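Local coordinates for In2-1 family protein, glutathione transferase lambda3 (Populus trichocarpa, PDB 4PQI), which binds glutathione and probably acts as a monomeric thiol transferase of the plant Lambda class of glutathione transferases, at residues Y130-V138 with E149-L157; E187-V196 with K225-K236. All coordinates share one frame; numbering follows the deposited sequence.

Interaction 1: residues Y130-V138 with E149-L157. Unlike the reference sequence in segment 149-157: His156 (reference Tyr).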
loop_
_atom_site.group_PDB
_atom_site.type_symbol
_atom_site.label_atom_id
_atom_site.label_comp_id
_atom_site.label_asym_id
_atom_site.label_seq_id
_atom_site.Cartn_x
_atom_site.Cartn_y
_atom_site.Cartn_z
ATOM N N TYR A 130 1.807 -5.315 13.360
ATOM C CA TYR A 130 1.737 -3.948 13.864
ATOM C C TYR A 130 1.032 -2.966 12.902
ATOM O O TYR A 130 0.726 -1.845 13.287
ATOM C CB TYR A 130 3.142 -3.453 14.246
ATOM C CG TYR A 130 3.197 -2.039 14.782
ATOM C CD1 TYR A 130 3.732 -1.010 14.010
ATOM C CD2 TYR A 130 2.709 -1.726 16.045
ATOM C CE1 TYR A 130 3.789 0.287 14.478
ATOM C CE2 TYR A 130 2.768 -0.416 16.530
ATOM C CZ TYR A 130 3.303 0.581 15.730
ATOM O OH TYR A 130 3.365 1.882 16.167
ATOM N N THR A 131 0.722 -3.388 11.677
ATOM C CA THR A 131 0.187 -2.435 10.687
ATOM C C THR A 131 -1.115 -1.720 11.100
ATOM O O THR A 131 -1.237 -0.506 10.956
ATOM C CB THR A 131 -0.012 -3.063 9.290
ATOM O OG1 THR A 131 -0.942 -4.144 9.369
ATOM C CG2 THR A 131 1.311 -3.552 8.721
ATOM N N ASP A 132 -2.084 -2.467 11.603
ATOM C CA ASP A 132 -3.352 -1.852 12.004
ATOM C C ASP A 132 -3.201 -1.055 13.309
ATOM O O ASP A 132 -3.898 -0.057 13.503
ATOM C CB ASP A 132 -4.505 -2.882 12.069
ATOM C CG ASP A 132 -4.216 -4.039 13.015
ATOM O OD1 ASP A 132 -3.026 -4.343 13.248
ATOM O OD2 ASP A 132 -5.182 -4.653 13.522
ATOM N N LYS A 133 -2.286 -1.471 14.191
ATOM C CA LYS A 133 -1.989 -0.647 15.369
ATOM C C LYS A 133 -1.310 0.684 15.000
ATOM O O LYS A 133 -1.620 1.726 15.590
ATOM C CB LYS A 133 -1.169 -1.394 16.423
ATOM C CG LYS A 133 -0.862 -0.525 17.651
ATOM C CD LYS A 133 -0.289 -1.317 18.818
ATOM C CE LYS A 133 -0.070 -0.429 20.040
ATOM N NZ LYS A 133 -1.352 0.080 20.614
ATOM N N PHE A 134 -0.389 0.650 14.037
ATOM C CA PHE A 134 0.191 1.881 13.493
ATOM C C PHE A 134 -0.898 2.821 12.952
ATOM O O PHE A 134 -0.954 4.005 13.311
ATOM C CB PHE A 134 1.227 1.578 12.396
ATOM C CG PHE A 134 1.795 2.823 11.739
ATOM C CD1 PHE A 134 2.823 3.525 12.336
ATOM C CD2 PHE A 134 1.274 3.297 10.545
ATOM C CE1 PHE A 134 3.323 4.678 11.766
ATOM C CE2 PHE A 134 1.778 4.440 9.966
ATOM C CZ PHE A 134 2.805 5.134 10.579
ATOM N N ASN A 135 -1.763 2.294 12.087
ATOM C CA ASN A 135 -2.820 3.116 11.507
ATOM C C ASN A 135 -3.775 3.595 12.582
ATOM O O ASN A 135 -4.185 4.752 12.578
ATOM C CB ASN A 135 -3.590 2.360 10.420
ATOM C CG ASN A 135 -2.785 2.181 9.163
ATOM O OD1 ASN A 135 -1.792 2.881 8.944
ATOM N ND2 ASN A 135 -3.216 1.252 8.312
ATOM N N GLY A 136 -4.103 2.698 13.510
ATOM C CA GLY A 136 -5.006 3.007 14.601
ATOM C C GLY A 136 -4.501 4.159 15.448
ATOM O O GLY A 136 -5.266 5.032 15.862
ATOM N N THR A 137 -3.200 4.164 15.696
ATOM C CA THR A 137 -2.601 5.169 16.556
ATOM C C THR A 137 -2.566 6.544 15.879
ATOM O O THR A 137 -3.050 7.528 16.455
ATOM C CB THR A 137 -1.169 4.752 17.001
ATOM O OG1 THR A 137 -1.232 3.498 17.694
ATOM C CG2 THR A 137 -0.584 5.788 17.930
ATOM N N VAL A 138 -2.004 6.614 14.669
ATOM C CA VAL A 138 -1.830 7.907 13.994
ATOM C C VAL A 138 -3.163 8.526 13.544
ATOM O O VAL A 138 -3.391 9.720 13.728
ATOM C CB VAL A 138 -0.852 7.845 12.797
ATOM C CG1 VAL A 138 -0.619 9.250 12.229
ATOM C CG2 VAL A 138 0.481 7.250 13.206
ATOM N N GLU A 149 0.820 11.638 20.726
ATOM C CA GLU A 149 -0.184 10.722 20.190
ATOM C C GLU A 149 0.288 9.949 18.964
ATOM O O GLU A 149 0.122 8.739 18.897
ATOM C CB GLU A 149 -1.477 11.478 19.882
ATOM C CG GLU A 149 -2.112 12.134 21.093
ATOM C CD GLU A 149 -2.634 11.127 22.106
ATOM O OE1 GLU A 149 -2.948 9.979 21.709
ATOM O OE2 GLU A 149 -2.737 11.490 23.299
ATOM N N ALA A 150 0.879 10.646 18.001
ATOM C CA ALA A 150 1.352 10.003 16.775
ATOM C C ALA A 150 2.835 9.644 16.850
ATOM O O ALA A 150 3.279 8.676 16.235
ATOM C CB ALA A 150 1.091 10.898 15.571
ATOM N N GLY A 151 3.597 10.443 17.598
ATOM C CA GLY A 151 5.029 10.231 17.730
ATOM C C GLY A 151 5.481 8.804 18.030
ATOM O O GLY A 151 6.358 8.278 17.344
ATOM N N PRO A 152 4.891 8.166 19.059
ATOM C CA PRO A 152 5.303 6.803 19.422
ATOM C C PRO A 152 5.161 5.802 18.269
ATOM O O PRO A 152 5.928 4.838 18.192
ATOM C CB PRO A 152 4.347 6.450 20.565
ATOM C CG PRO A 152 4.086 7.780 21.220
ATOM C CD PRO A 152 3.969 8.736 20.064
ATOM N N ALA A 153 4.203 6.036 17.378
ATOM C CA ALA A 153 4.006 5.130 16.256
ATOM C C ALA A 153 5.086 5.313 15.186
ATOM O O ALA A 153 5.603 4.334 14.650
ATOM C CB ALA A 153 2.590 5.264 15.679
ATOM N N PHE A 154 5.442 6.558 14.879
ATOM C CA PHE A 154 6.590 6.794 14.002
ATOM C C PHE A 154 7.910 6.367 14.658
ATOM O O PHE A 154 8.832 5.927 13.968
ATOM C CB PHE A 154 6.638 8.248 13.515
ATOM C CG PHE A 154 5.483 8.605 12.621
ATOM C CD1 PHE A 154 5.405 8.089 11.323
ATOM C CD2 PHE A 154 4.450 9.412 13.085
ATOM C CE1 PHE A 154 4.323 8.396 10.501
ATOM C CE2 PHE A 154 3.375 9.729 12.269
ATOM C CZ PHE A 154 3.305 9.216 10.978
ATOM N N ASP A 155 8.000 6.494 15.980
ATOM C CA ASP A 155 9.191 6.049 16.703
ATOM C C ASP A 155 9.338 4.528 16.547
ATOM O O ASP A 155 10.437 4.014 16.365
ATOM C CB ASP A 155 9.115 6.423 18.190
ATOM C CG ASP A 155 9.439 7.884 18.455
ATOM O OD1 ASP A 155 9.717 8.637 17.492
ATOM O OD2 ASP A 155 9.402 8.286 19.642
ATOM N N HIS A 156 8.223 3.815 16.621
ATOM C CA HIS A 156 8.247 2.374 16.445
ATOM C C HIS A 156 8.834 2.021 15.072
ATOM O O HIS A 156 9.675 1.139 14.960
ATOM C CB HIS A 156 6.853 1.774 16.634
ATOM C CG HIS A 156 6.869 0.359 17.128
ATOM N ND1 HIS A 156 7.418 0.003 18.341
ATOM C CD2 HIS A 156 6.426 -0.791 16.564
ATOM C CE1 HIS A 156 7.305 -1.304 18.509
ATOM N NE2 HIS A 156 6.703 -1.809 17.445
ATOM N N LEU A 157 8.433 2.741 14.032
ATOM C CA LEU A 157 9.011 2.495 12.711
ATOM C C LEU A 157 10.489 2.885 12.632
ATOM O O LEU A 157 11.295 2.170 12.026
ATOM C CB LEU A 157 8.219 3.201 11.617
ATOM C CG LEU A 157 6.753 2.809 11.467
ATOM C CD1 LEU A 157 6.192 3.462 10.220
ATOM C CD2 LEU A 157 6.600 1.316 11.419
#

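Interaction 2: residues E187-V196 with K225-K236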
loop_
_atom_site.group_PDB
_atom_site.type_symbol
_atom_site.label_atom_id
_atom_site.label_comp_id
_atom_site.label_asym_id
_atom_site.label_seq_id
_atom_site.Cartn_x
_atom_site.Cartn_y
_atom_site.Cartn_z
ATOM N N GLU A 187 3.216 7.715 3.280
ATOM C CA GLU A 187 3.068 8.690 2.187
ATOM C C GLU A 187 1.993 9.736 2.501
ATOM O O GLU A 187 2.249 10.951 2.478
ATOM C CB GLU A 187 2.725 7.957 0.870
ATOM C CG GLU A 187 2.198 8.841 -0.282
ATOM C CD GLU A 187 1.667 8.037 -1.500
ATOM O OE1 GLU A 187 1.967 6.819 -1.635
ATOM O OE2 GLU A 187 0.947 8.644 -2.330
ATOM N N ARG A 188 0.790 9.266 2.803
ATOM C CA ARG A 188 -0.338 10.162 3.039
ATOM C C ARG A 188 -0.198 10.909 4.365
ATOM O O ARG A 188 -0.459 12.100 4.438
ATOM C CB ARG A 188 -1.651 9.382 2.993
ATOM C CG ARG A 188 -1.965 8.853 1.615
ATOM C CD ARG A 188 -2.999 7.743 1.667
ATOM N NE ARG A 188 -3.446 7.372 0.328
ATOM C CZ ARG A 188 -2.709 6.675 -0.531
ATOM N NH1 ARG A 188 -1.487 6.282 -0.188
ATOM N NH2 ARG A 188 -3.189 6.377 -1.732
ATOM N N LEU A 189 0.227 10.201 5.406
ATOM C CA LEU A 189 0.414 10.812 6.718
ATOM C C LEU A 189 1.460 11.926 6.669
ATOM O O LEU A 189 1.273 12.989 7.263
ATOM C CB LEU A 189 0.770 9.755 7.770
ATOM C CG LEU A 189 -0.392 8.813 8.136
ATOM C CD1 LEU A 189 0.105 7.672 9.018
ATOM C CD2 LEU A 189 -1.547 9.555 8.811
ATOM N N ASN A 190 2.549 11.678 5.945
ATOM C CA ASN A 190 3.624 12.642 5.812
ATOM C C ASN A 190 3.081 13.953 5.240
ATOM O O ASN A 190 3.327 15.037 5.784
ATOM C CB ASN A 190 4.727 12.078 4.914
ATOM C CG ASN A 190 5.999 12.890 4.974
ATOM O OD1 ASN A 190 6.116 13.826 5.770
ATOM N ND2 ASN A 190 6.970 12.527 4.146
ATOM N N ILE A 191 2.322 13.849 4.154
ATOM C CA ILE A 191 1.741 15.035 3.518
ATOM C C ILE A 191 0.729 15.739 4.420
ATOM O O ILE A 191 0.754 16.975 4.556
ATOM C CB ILE A 191 1.054 14.680 2.189
ATOM C CG1 ILE A 191 2.036 14.003 1.237
ATOM C CG2 ILE A 191 0.478 15.919 1.530
ATOM C CD1 ILE A 191 1.355 13.357 0.039
ATOM N N PHE A 192 -0.160 14.958 5.033
ATOM C CA PHE A 192 -1.253 15.529 5.820
ATOM C C PHE A 192 -0.747 16.241 7.070
ATOM O O PHE A 192 -1.100 17.397 7.313
ATOM C CB PHE A 192 -2.293 14.465 6.175
ATOM C CG PHE A 192 -3.490 14.998 6.928
ATOM C CD1 PHE A 192 -4.248 16.053 6.416
ATOM C CD2 PHE A 192 -3.879 14.424 8.133
ATOM C CE1 PHE A 192 -5.358 16.533 7.101
ATOM C CE2 PHE A 192 -4.989 14.901 8.823
ATOM C CZ PHE A 192 -5.731 15.953 8.307
ATOM N N LEU A 193 0.091 15.559 7.846
ATOM C CA LEU A 193 0.627 16.113 9.096
ATOM C C LEU A 193 1.468 17.374 8.870
ATOM O O LEU A 193 1.374 18.348 9.625
ATOM C CB LEU A 193 1.460 15.053 9.823
ATOM C CG LEU A 193 0.660 13.877 10.381
ATOM C CD1 LEU A 193 1.564 12.727 10.848
ATOM C CD2 LEU A 193 -0.236 14.353 11.508
ATOM N N LEU A 194 2.298 17.353 7.833
ATOM C CA LEU A 194 3.173 18.485 7.574
ATOM C C LEU A 194 2.353 19.677 7.078
ATOM O O LEU A 194 2.528 20.789 7.558
ATOM C CB LEU A 194 4.257 18.111 6.570
ATOM C CG LEU A 194 5.307 19.196 6.328
ATOM C CD1 LEU A 194 5.997 19.595 7.628
ATOM C CD2 LEU A 194 6.319 18.715 5.312
ATOM N N GLU A 195 1.435 19.441 6.148
ATOM C CA GLU A 195 0.664 20.547 5.567
ATOM C C GLU A 195 -0.344 21.140 6.537
ATOM O O GLU A 195 -0.512 22.352 6.599
ATOM C CB GLU A 195 -0.038 20.129 4.269
ATOM C CG GLU A 195 0.916 19.898 3.113
ATOM C CD GLU A 195 1.868 21.066 2.926
ATOM O OE1 GLU A 195 3.102 20.839 2.936
ATOM O OE2 GLU A 195 1.380 22.211 2.776
ATOM N N VAL A 196 -1.012 20.291 7.308
ATOM C CA VAL A 196 -2.095 20.782 8.153
ATOM C C VAL A 196 -1.667 21.050 9.602
ATOM O O VAL A 196 -2.139 21.993 10.228
ATOM C CB VAL A 196 -3.320 19.846 8.083
ATOM C CG1 VAL A 196 -4.427 20.337 8.991
ATOM C CG2 VAL A 196 -3.814 19.746 6.650
ATOM N N LYS A 225 1.517 6.556 -6.841
ATOM C CA LYS A 225 1.336 7.658 -5.896
ATOM C C LYS A 225 0.117 8.544 -6.177
ATOM O O LYS A 225 -0.193 8.863 -7.324
ATOM C CB LYS A 225 2.613 8.505 -5.793
ATOM C CG LYS A 225 3.699 7.817 -4.974
ATOM C CD LYS A 225 4.974 8.647 -4.865
ATOM C CE LYS A 225 4.872 9.679 -3.765
ATOM N NZ LYS A 225 6.180 10.345 -3.539
ATOM N N THR A 226 -0.542 8.951 -5.095
ATOM C CA THR A 226 -1.795 9.695 -5.136
ATOM C C THR A 226 -1.552 11.209 -5.208
ATOM O O THR A 226 -0.463 11.691 -4.888
ATOM C CB THR A 226 -2.669 9.333 -3.896
ATOM O OG1 THR A 226 -4.037 9.698 -4.124
ATOM C CG2 THR A 226 -2.143 10.009 -2.629
ATOM N N ASP A 227 -2.570 11.950 -5.637
ATOM C CA ASP A 227 -2.489 13.409 -5.751
ATOM C C ASP A 227 -2.440 14.064 -4.366
ATOM O O ASP A 227 -3.400 13.954 -3.593
ATOM C CB ASP A 227 -3.703 13.922 -6.527
ATOM C CG ASP A 227 -3.550 15.359 -6.985
ATOM O OD1 ASP A 227 -3.941 15.642 -8.140
ATOM O OD2 ASP A 227 -3.053 16.203 -6.203
ATOM N N PRO A 228 -1.322 14.746 -4.051
ATOM C CA PRO A 228 -1.103 15.372 -2.740
ATOM C C PRO A 228 -2.218 16.324 -2.355
ATOM O O PRO A 228 -2.712 16.244 -1.234
ATOM C CB PRO A 228 0.192 16.160 -2.943
ATOM C CG PRO A 228 0.913 15.408 -3.981
ATOM C CD PRO A 228 -0.145 14.896 -4.923
ATOM N N LYS A 229 -2.600 17.212 -3.271
ATOM C CA LYS A 229 -3.633 18.199 -2.991
ATOM C C LYS A 229 -4.975 17.538 -2.694
ATOM O O LYS A 229 -5.646 17.887 -1.724
ATOM C CB LYS A 229 -3.763 19.187 -4.155
ATOM C CG LYS A 229 -2.517 20.026 -4.392
ATOM C CD LYS A 229 -2.228 20.945 -3.208
ATOM C CE LYS A 229 -0.960 21.760 -3.432
ATOM N NZ LYS A 229 -0.755 22.816 -2.396
ATOM N N GLU A 230 -5.362 16.578 -3.529
ATOM C CA GLU A 230 -6.607 15.854 -3.311
ATOM C C GLU A 230 -6.597 15.096 -1.981
ATOM O O GLU A 230 -7.620 15.007 -1.303
ATOM C CB GLU A 230 -6.899 14.897 -4.474
ATOM C CG GLU A 230 -7.209 15.594 -5.799
ATOM C CD GLU A 230 -7.848 14.661 -6.819
ATOM O OE1 GLU A 230 -7.843 13.427 -6.580
ATOM O OE2 GLU A 230 -8.360 15.163 -7.847
ATOM N N LEU A 231 -5.443 14.551 -1.609
ATOM C CA LEU A 231 -5.323 13.825 -0.346
ATOM C C LEU A 231 -5.619 14.749 0.849
ATOM O O LEU A 231 -6.388 14.399 1.745
ATOM C CB LEU A 231 -3.931 13.189 -0.235
ATOM C CG LEU A 231 -3.530 12.353 0.984
ATOM C CD1 LEU A 231 -3.088 13.229 2.154
ATOM C CD2 LEU A 231 -4.626 11.377 1.408
ATOM N N VAL A 232 -5.017 15.932 0.845
ATOM C CA VAL A 232 -5.190 16.892 1.938
ATOM C C VAL A 232 -6.652 17.330 2.134
ATOM O O VAL A 232 -7.180 17.277 3.254
ATOM C CB VAL A 232 -4.281 18.124 1.745
ATOM C CG1 VAL A 232 -4.484 19.128 2.878
ATOM C CG2 VAL A 232 -2.817 17.691 1.658
ATOM N N GLU A 233 -7.304 17.748 1.050
ATOM C CA GLU A 233 -8.714 18.119 1.116
ATOM C C GLU A 233 -9.560 16.964 1.643
ATOM O O GLU A 233 -10.444 17.157 2.477
ATOM C CB GLU A 233 -9.237 18.580 -0.250
ATOM C CG GLU A 233 -10.768 18.725 -0.302
ATOM C CD GLU A 233 -11.244 19.842 -1.221
ATOM O OE1 GLU A 233 -10.434 20.744 -1.533
ATOM O OE2 GLU A 233 -12.432 19.822 -1.623
ATOM N N PHE A 234 -9.273 15.761 1.159
ATOM C CA PHE A 234 -9.984 14.566 1.598
ATOM C C PHE A 234 -9.823 14.331 3.102
ATOM O O PHE A 234 -10.809 14.087 3.804
ATOM C CB PHE A 234 -9.519 13.347 0.792
ATOM C CG PHE A 234 -10.114 12.041 1.251
ATOM C CD1 PHE A 234 -11.486 11.873 1.327
ATOM C CD2 PHE A 234 -9.293 10.976 1.586
ATOM C CE1 PHE A 234 -12.032 10.671 1.746
ATOM C CE2 PHE A 234 -9.825 9.780 1.998
ATOM C CZ PHE A 234 -11.202 9.624 2.081
ATOM N N TYR A 235 -8.590 14.426 3.598
ATOM C CA TYR A 235 -8.313 14.170 5.015
ATOM C C TYR A 235 -8.813 15.262 5.965
ATOM O O TYR A 235 -9.199 14.977 7.103
ATOM C CB TYR A 235 -6.824 13.924 5.251
ATOM C CG TYR A 235 -6.401 12.482 5.057
ATOM C CD1 TYR A 235 -7.222 11.573 4.402
ATOM C CD2 TYR A 235 -5.180 12.029 5.547
ATOM C CE1 TYR A 235 -6.826 10.256 4.223
ATOM C CE2 TYR A 235 -4.775 10.732 5.366
ATOM C CZ TYR A 235 -5.600 9.843 4.714
ATOM O OH TYR A 235 -5.190 8.544 4.543
ATOM N N LYS A 236 -8.784 16.512 5.507
ATOM C CA LYS A 236 -9.407 17.591 6.258
ATOM C C LYS A 236 -10.914 17.331 6.423
ATOM O O LYS A 236 -11.479 17.515 7.508
ATOM C CB LYS A 236 -9.160 18.944 5.577
ATOM C CG LYS A 236 -7.705 19.412 5.617
ATOM C CD LYS A 236 -7.575 20.934 5.407
ATOM C CE LYS A 236 -7.756 21.331 3.953
ATOM N NZ LYS A 236 -7.447 22.779 3.727
HETATM O O HOH W 1 1.575 11.335 -3.089
#

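Interaction 1: residues Y130-V138 with E149-L157
Tyr130, Phe134, Thr137 and Val138 pack against Ala150, Ala153, Phe154, His156 and Leu157 in an apolar contact between two near-antiparallel helices. It belongs to the all-helical C-terminal domain of the GST fold. The short segment axes come within 9.0 Å of each other at 148°. No hydrogen bond spans the two segments. The packing is knobs-into-holes: the methyl of Ala153 fills a hole among Tyr130, Phe134, Thr137 and Val138. Phe134 and Phe154 form a T-shaped pair with planes at 87°. The edge of Phe134 points at the face of Phe154, and Phe134 CZ lies 3.6 Å from Phe154 CE1. Leu157 CD1 closes on the same end of the ring, 3.5 Å from Phe134 CE1. Further along, both methyls of Val138 lean on Phe154 CE2, and Val138 CG1 also meets the methyl of Ala150. Thr137 turns its methyl to the partner, while Thr137 OG1 donates to Lys133 O, 2.8 Å away, in its own helix. Helix 177-197 backs the contact. At the Tyr130 end, the ring extends toward His156, with CG anti to the backbone N (chi1 180°). The His156 ring is tilted against the Tyr130 ring, neither stacked on it nor edge-to-face. Tyr130 OH reaches Ala153 CA at 3.3 Å, and His156 CD2 stands 3.4 Å above the centre of one Tyr130 ring face.

Interaction 2: residues E187-V196 with K225-K236
Glu187 and Thr226 make the direct polar link between helix 187-196 and segment 225-236. Thr226 N donates a nearly straight hydrogen bond to Glu187 OE2, 3.2 Å long at 168°, meeting the oxygen almost along its C-O axis. A water donates to both Glu187 OE2 and Thr226 O, making a second bridge. Glu187 OE1 is held by Tyr221 and Gln45.

Arg188 contributes mainly its aliphatic part. Arg188 CG packs on Leu231 CD2 at 3.7 Å, and its CD lies beside Tyr235 OH. Thr226 CG2 sits over one guanidinium face, offset toward the rim. The guanidinium nitrogens bond Gln45, Pro184 O and Thr40 O, and Tyr235 OH bonds Tyr139.

The aromatic contact centres on Phe192, a knob among Leu231, Val232, Tyr235 and Lys236. Phe192 turns its ring away from its own backbone N, which carries it across to the other helix. Tyr235 turns its ring edge to the Phe192 face, a T-shaped pair at 89°. Tyr235 CB makes a CH-pi contact 3.6 Å from the Phe192 ring centroid. An alanine at Phe192 is likely to leave a gap in this hole and deprive the Tyr235 edge of its facing ring.

Aliphatic packing completes the contact. Ile191 CG2 meets Val232 CG2 at 3.7 Å, and Val196 CG2 touches Val232 CG1.

Before the helix, Asp227 is the N-cap, with a weak bond from Lys229 N. The segment axes cross at 71°. The C-terminal helix thus packs across helix 177-197 in the all-helical GST domain, beside the glutathione site, with the side chain of Tyr235 about 8 Å from bound glutathione.

From the N terminus, the thioredoxin-like domain comes first and the helical domain follows. Interaction 1 closes a short connection: ten residues separate its segments, and helix 151-160 turns back along helix 118-139. The chain then enters helix 177-197, which opens interaction 2. That contact closes a longer excursion of 28 residues when helix 228-239 returns. The two are in series, neither nested nor crossed, with centres about 17 Å apart. They still touch. Leu189 packs on Phe134, Val138 and Phe154, and Leu193 packs on Phe154. Helix 177-197 carries one side of interaction 2 and also packs on the 118-139/151-160 pair, so it joins that pair to the C-terminal helix.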